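Local coordinates for protein triggering receptor expressed on myeloid cells 1 (Mus musculus, PDB 1U9K) that amplifies inflammatory responses as a myeloid cell-surface receptor that, once activated by ligand, multimerizes and signals through the adapter TYROBP/DAP12, at residues A[17-22]-A[107-112]. Residues are numbered along the deposited sequence; the frame is centred on the assembly and turned at random.
Sequences LTVKCP and HPVRLV
Val-19 is hydrogen-bonded through its backbone to Val-78 of its own sheet, and Val-109 to Tyr-91 of the other; the two valines meet each other through methyl groups. This is the core of an immunoglobulin V-set β-sandwich, the receptor's Ig-like V-type domain on its extracellular side: 17-22 is an edge strand of one sheet, and 107-112 belongs to the other and runs antiparallel to it across the interior. The valine CA atoms lie 8.4 Å apart, and CG1 of Val-19 meets CG2 of Val-109 tip to tip at 4.1 Å. Different branches do the touching: in Val-19 the methyl anti to the backbone N (chi1 170°), in Val-109 the one anti to the carbonyl carbon. A branched but short residue suits this position, because it presents a methyl inward while its β-branching favours the extended backbone. Two residues along, Leu-17 and Leu-111 form the second pair, where leucine's longer chain, unbranched at CB, carries its methyls into the buried interior. Leu-83 touches both leucines, Tyr-9 packs on Leu-17 and Tyr-91 on Leu-111. At Cys-21 the bridging becomes covalent, its SG forming the disulfide with Cys-93 of strand 89-96, which joins the two sheets. Both leucines hold CG anti to the backbone N (chi1 172° and 174°), the same rotamer on each side, and Leu-17 CD2 meets Leu-111 CD2 tip to tip at 4.1 Å.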
loop_
_atom_site.group_PDB
_atom_site.type_symbol
_atom_site.label_atom_id
_atom_site.label_comp_id
_atom_site.label_asym_id
_atom_site.label_seq_id
_atom_site.Cartn_x
_atom_site.Cartn_y
_atom_site.Cartn_z
ATOM N N LEU A 17 3.654 10.924 -1.148
ATOM C CA LEU A 17 3.445 10.117 0.049
ATOM C C LEU A 17 4.355 8.913 -0.001
ATOM O O LEU A 17 4.392 8.235 -1.037
ATOM C CB LEU A 17 2.025 9.637 0.096
ATOM C CG LEU A 17 1.678 8.622 1.174
ATOM C CD1 LEU A 17 1.887 9.262 2.514
ATOM C CD2 LEU A 17 0.299 8.003 0.986
ATOM N N THR A 18 5.081 8.636 1.080
ATOM C CA THR A 18 5.865 7.409 1.178
ATOM C C THR A 18 5.436 6.698 2.447
ATOM O O THR A 18 5.437 7.309 3.500
ATOM C CB THR A 18 7.377 7.699 1.260
ATOM O OG1 THR A 18 7.810 8.390 0.082
ATOM C CG2 THR A 18 8.185 6.426 1.237
ATOM N N VAL A 19 5.133 5.407 2.347
ATOM C CA VAL A 19 4.674 4.599 3.456
ATOM C C VAL A 19 5.502 3.326 3.419
ATOM O O VAL A 19 5.679 2.736 2.364
ATOM C CB VAL A 19 3.180 4.265 3.292
ATOM C CG1 VAL A 19 2.717 3.228 4.279
ATOM C CG2 VAL A 19 2.372 5.524 3.367
ATOM N N LYS A 20 6.098 2.986 4.560
ATOM C CA LYS A 20 6.895 1.761 4.737
ATOM C C LYS A 20 6.084 0.787 5.562
ATOM O O LYS A 20 5.801 1.053 6.753
ATOM C CB LYS A 20 8.194 2.085 5.468
ATOM C CG LYS A 20 9.025 3.092 4.713
ATOM C CD LYS A 20 10.501 2.979 4.977
ATOM C CE LYS A 20 11.222 4.164 4.335
ATOM N NZ LYS A 20 12.673 3.793 3.944
ATOM N N CYS A 21 5.703 -0.308 4.939
ATOM C CA CYS A 21 4.905 -1.365 5.540
ATOM C C CYS A 21 5.701 -2.628 5.759
ATOM O O CYS A 21 5.932 -3.362 4.806
ATOM C CB CYS A 21 3.721 -1.700 4.646
ATOM S SG CYS A 21 2.628 -0.278 4.412
ATOM N N PRO A 22 6.109 -2.923 6.971
ATOM C CA PRO A 22 6.778 -4.197 7.210
ATOM C C PRO A 22 5.836 -5.369 6.973
ATOM O O PRO A 22 4.636 -5.248 7.201
ATOM C CB PRO A 22 7.149 -4.135 8.703
ATOM C CG PRO A 22 7.077 -2.801 9.100
ATOM C CD PRO A 22 6.009 -2.148 8.211
ATOM N N HIS A 107 -0.409 -0.262 9.737
ATOM C CA HIS A 107 -1.690 0.214 10.231
ATOM C C HIS A 107 -2.317 1.074 9.110
ATOM O O HIS A 107 -1.614 1.486 8.173
ATOM C CB HIS A 107 -1.570 0.868 11.601
ATOM C CG HIS A 107 -0.462 1.859 11.728
ATOM N ND1 HIS A 107 0.855 1.494 11.882
ATOM C CD2 HIS A 107 -0.479 3.206 11.766
ATOM C CE1 HIS A 107 1.608 2.576 11.953
ATOM N NE2 HIS A 107 0.822 3.630 11.896
ATOM N N PRO A 108 -3.630 1.250 9.126
ATOM C CA PRO A 108 -4.246 2.101 8.125
ATOM C C PRO A 108 -3.619 3.492 8.185
ATOM O O PRO A 108 -3.166 3.957 9.233
ATOM C CB PRO A 108 -5.730 2.094 8.527
ATOM C CG PRO A 108 -5.918 0.837 9.280
ATOM C CD PRO A 108 -4.632 0.609 9.982
ATOM N N VAL A 109 -3.566 4.114 7.027
ATOM C CA VAL A 109 -2.981 5.404 6.776
ATOM C C VAL A 109 -4.104 6.328 6.416
ATOM O O VAL A 109 -4.737 6.111 5.421
ATOM C CB VAL A 109 -2.037 5.305 5.516
ATOM C CG1 VAL A 109 -1.536 6.610 5.159
ATOM C CG2 VAL A 109 -0.876 4.333 5.796
ATOM N N ARG A 110 -4.343 7.350 7.216
ATOM C CA ARG A 110 -5.319 8.400 6.934
ATOM C C ARG A 110 -4.512 9.521 6.260
ATOM O O ARG A 110 -3.782 10.252 6.926
ATOM C CB ARG A 110 -6.004 8.902 8.205
ATOM C CG ARG A 110 -6.973 10.107 7.993
ATOM C CD ARG A 110 -8.184 9.823 7.125
ATOM N NE ARG A 110 -8.999 8.855 7.835
ATOM C CZ ARG A 110 -10.118 8.327 7.398
ATOM N NH1 ARG A 110 -10.653 8.699 6.246
ATOM N NH2 ARG A 110 -10.716 7.429 8.136
ATOM N N LEU A 111 -4.625 9.601 4.952
ATOM C CA LEU A 111 -3.973 10.624 4.154
ATOM C C LEU A 111 -4.854 11.856 4.057
ATOM O O LEU A 111 -6.005 11.781 3.625
ATOM C CB LEU A 111 -3.642 10.087 2.768
ATOM C CG LEU A 111 -3.080 11.037 1.716
ATOM C CD1 LEU A 111 -1.711 11.528 2.215
ATOM C CD2 LEU A 111 -2.991 10.363 0.370
ATOM N N VAL A 112 -4.308 12.967 4.503
ATOM C CA VAL A 112 -4.969 14.287 4.395
ATOM C C VAL A 112 -4.079 15.200 3.582
ATOM O O VAL A 112 -3.024 15.574 4.015
ATOM C CB VAL A 112 -5.248 14.902 5.761
ATOM C CG1 VAL A 112 -6.014 16.218 5.645
ATOM C CG2 VAL A 112 -6.040 13.917 6.592
#